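Local coordinates for protein DMATS type aromatic prenyltransferase (PDB 6ZS0) that probably transfers a dimethylallyl group to C5 of the indole ring of tryptophan, as a bacterial aromatic prenyltransferase of the ABBA-barrel fold, at residues Ser58-Pro63 with Ala347-Pro352. Sequence-based numbering, arbitrary orientation.
Sequences SDDHTP and AYTVRP
Both oxygens of the Asp-60 carboxylate are gripped twice, one pair of bonds within its own loop and one across to 347-352. With chi1 at 76°, Asp-60 CG is wedged beside both its backbone N and its carbonyl carbon, which folds Asp-60 OD1 back to accept Thr-62 N at 3.1 Å, an Asx turn, and Thr-62 OG1 at 2.8 Å. Asp-60 OD2 receives Thr-349 OG1 at 2.7 Å and the backbone N of Tyr-348 at 3.0 Å, the latter bent (146°) and well above the carboxylate plane. An alanine in place of Asp-60 would probably lose the Asx turn and loosen the link to 347-352, since all four bonds end on the carboxylate. Thr-62 OG1 and Asp-60 O approach the Tyr-348 ring obliquely, each 3.6 Å from Tyr-348 CD2. The tight side is at buried Thr-62, where OG1 accepts a weak bond from Ala-347 N and Thr-62 CG2 packs 3.7 Å from Ala-347 CB; the Asp-60 to Thr-349 bond lies on the solvent side, beyond which the chain from Val-350 onward makes no contact with 58-63. The contact joins the loop entering strand 64-70 to the one leaving strand 338-344, the first and last strands of the closed barrel, with Leu-6 of helix 6-20 against Pro-63, Ala-347 and Tyr-348.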
ATOM      1  N   SER A  58      -3.430   7.214   5.226  1.00 14.95           N
ATOM      2  CA  SER A  58      -3.171   8.294   4.228  1.00 14.73           C
ATOM      3  C   SER A  58      -2.963   9.623   4.954  1.00 14.72           C
ATOM      4  O   SER A  58      -3.370   9.744   6.105  1.00 14.58           O
ATOM      5  CB  SER A  58      -4.289   8.393   3.231  1.00 14.72           C
ATOM      6  OG  SER A  58      -5.482   8.833   3.865  1.00 14.82           O
ATOM      7  N   ASP A  59      -2.344  10.613   4.292  1.00 15.09           N
ATOM      8  CA  ASP A  59      -1.984  11.902   4.910  1.00 15.78           C
ATOM      9  C   ASP A  59      -3.229  12.612   5.418  1.00 15.49           C
ATOM     10  O   ASP A  59      -3.150  13.263   6.467  1.00 15.96           O
ATOM     11  CB  ASP A  59      -1.231  12.814   3.956  1.00 16.35           C
ATOM     12  CG  ASP A  59       0.207  12.390   3.732  1.00 17.22           C
ATOM     13  OD1 ASP A  59       0.550  11.209   4.060  1.00 18.63           O
ATOM     14  OD2 ASP A  59       0.982  13.248   3.282  1.00 17.59           O
ATOM     15  N   ASP A  60      -4.351  12.504   4.706  1.00 15.03           N
ATOM     16  CA  ASP A  60      -5.569  13.245   5.132  1.00 15.31           C
ATOM     17  C   ASP A  60      -6.501  12.345   5.959  1.00 15.02           C
ATOM     18  O   ASP A  60      -7.618  12.791   6.246  1.00 15.62           O
ATOM     19  CB  ASP A  60      -6.289  13.892   3.960  1.00 15.47           C
ATOM     20  CG  ASP A  60      -7.105  12.949   3.094  1.00 15.38           C
ATOM     21  OD1 ASP A  60      -6.960  11.718   3.252  1.00 15.29           O
ATOM     22  OD2 ASP A  60      -7.850  13.491   2.251  1.00 16.06           O
ATOM     23  N   HIS A  61      -6.059  11.160   6.323  1.00 14.51           N
ATOM     24  CA  HIS A  61      -6.767  10.234   7.242  1.00 14.55           C
ATOM     25  C   HIS A  61      -7.954   9.594   6.531  1.00 13.92           C
ATOM     26  O   HIS A  61      -8.840   9.079   7.249  1.00 14.24           O
ATOM     27  CB  HIS A  61      -7.183  10.925   8.526  1.00 15.56           C
ATOM     28  CG  HIS A  61      -6.042  11.642   9.157  1.00 16.27           C
ATOM     29  ND1 HIS A  61      -4.923  10.975   9.618  1.00 17.06           N
ATOM     30  CD2 HIS A  61      -5.797  12.960   9.327  1.00 17.47           C
ATOM     31  CE1 HIS A  61      -4.080  11.879  10.129  1.00 17.32           C
ATOM     32  NE2 HIS A  61      -4.587  13.071   9.969  1.00 17.63           N
ATOM     33  N   THR A  62      -7.983   9.569   5.199  1.00 13.12           N
ATOM     34  CA  THR A  62      -8.942   8.675   4.503  1.00 12.66           C
ATOM     35  C   THR A  62      -8.509   7.234   4.750  1.00 12.22           C
ATOM     36  O   THR A  62      -7.353   6.894   4.528  1.00 11.98           O
ATOM     37  CB  THR A  62      -9.027   8.955   3.006  1.00 12.57           C
ATOM     38  OG1 THR A  62      -9.290  10.338   2.763  1.00 13.10           O
ATOM     39  CG2 THR A  62     -10.116   8.123   2.364  1.00 12.44           C
ATOM     40  N   PRO A  63      -9.388   6.309   5.224  1.00 12.05           N
ATOM     41  CA  PRO A  63      -8.941   4.950   5.509  1.00 11.92           C
ATOM     42  C   PRO A  63      -8.981   4.003   4.318  1.00 11.85           C
ATOM     43  O   PRO A  63      -9.226   2.808   4.480  1.00 11.74           O
ATOM     44  CB  PRO A  63      -9.946   4.519   6.574  1.00 11.92           C
ATOM     45  CG  PRO A  63     -11.219   5.197   6.145  1.00 12.10           C
ATOM     46  CD  PRO A  63     -10.772   6.565   5.666  1.00 12.25           C
ATOM     47  N   ALA A 347     -10.408  12.004   0.356  1.00 17.18           N
ATOM     48  CA  ALA A 347     -11.810  12.199   0.765  1.00 17.31           C
ATOM     49  C   ALA A 347     -11.925  13.423   1.678  1.00 17.91           C
ATOM     50  O   ALA A 347     -13.072  13.920   1.831  1.00 17.73           O
ATOM     51  CB  ALA A 347     -12.331  10.975   1.470  1.00 17.32           C
ATOM     52  N   TYR A 348     -10.831  13.837   2.327  1.00 18.09           N
ATOM     53  CA  TYR A 348     -10.835  14.945   3.311  1.00 19.16           C
ATOM     54  C   TYR A 348      -9.990  16.099   2.783  1.00 20.94           C
ATOM     55  O   TYR A 348      -9.611  16.953   3.580  1.00 21.84           O
ATOM     56  CB  TYR A 348     -10.399  14.402   4.661  1.00 18.96           C
ATOM     57  CG  TYR A 348     -11.370  13.423   5.242  1.00 18.71           C
ATOM     58  CD1 TYR A 348     -12.641  13.832   5.644  1.00 18.57           C
ATOM     59  CD2 TYR A 348     -11.061  12.078   5.354  1.00 18.68           C
ATOM     60  CE1 TYR A 348     -13.549  12.928   6.167  1.00 18.37           C
ATOM     61  CE2 TYR A 348     -11.951  11.172   5.897  1.00 18.88           C
ATOM     62  CZ  TYR A 348     -13.205  11.594   6.310  1.00 18.50           C
ATOM     63  OH  TYR A 348     -14.091  10.690   6.816  1.00 18.59           O
ATOM     64  N   THR A 349      -9.728  16.131   1.487  1.00 21.93           N
ATOM     65  CA  THR A 349      -8.952  17.216   0.846  1.00 23.96           C
ATOM     66  C   THR A 349      -9.895  17.907  -0.137  1.00 26.94           C
ATOM     67  O   THR A 349     -10.031  17.408  -1.268  1.00 27.56           O
ATOM     68  CB  THR A 349      -7.646  16.657   0.268  1.00 23.76           C
ATOM     69  OG1 THR A 349      -7.003  15.915   1.320  1.00 22.63           O
ATOM     70  CG2 THR A 349      -6.713  17.733  -0.231  1.00 24.46           C
ATOM     71  N   VAL A 350     -10.569  18.962   0.344  1.00 30.65           N
ATOM     72  CA  VAL A 350     -11.683  19.680  -0.352  1.00 32.51           C
ATOM     73  C   VAL A 350     -11.279  21.140  -0.552  1.00 34.63           C
ATOM     74  O   VAL A 350     -10.677  21.715   0.377  1.00 34.25           O
ATOM     75  CB  VAL A 350     -13.001  19.599   0.447  1.00 33.20           C
ATOM     76  N   ARG A 351     -11.622  21.701  -1.710  1.00 37.09           N
ATOM     77  CA  ARG A 351     -11.581  23.165  -1.980  1.00 38.85           C
ATOM     78  C   ARG A 351     -12.418  23.880  -0.919  1.00 40.25           C
ATOM     79  O   ARG A 351     -13.563  23.507  -0.687  1.00 40.55           O
ATOM     80  CB  ARG A 351     -12.123  23.468  -3.379  1.00 39.48           C
ATOM     81  N   PRO A 352     -11.890  24.912  -0.228  1.00 42.57           N
ATOM     82  CA  PRO A 352     -12.703  25.696   0.709  1.00 43.33           C
ATOM     83  C   PRO A 352     -13.907  26.366   0.041  1.00 43.40           C
ATOM     84  O   PRO A 352     -13.885  26.615  -1.158  1.00 42.63           O
ATOM     85  CB  PRO A 352     -11.727  26.756   1.241  1.00 43.88           C
ATOM     86  CG  PRO A 352     -10.623  26.802   0.202  1.00 44.70           C
ATOM     87  CD  PRO A 352     -10.496  25.378  -0.291  1.00 44.21           C
TER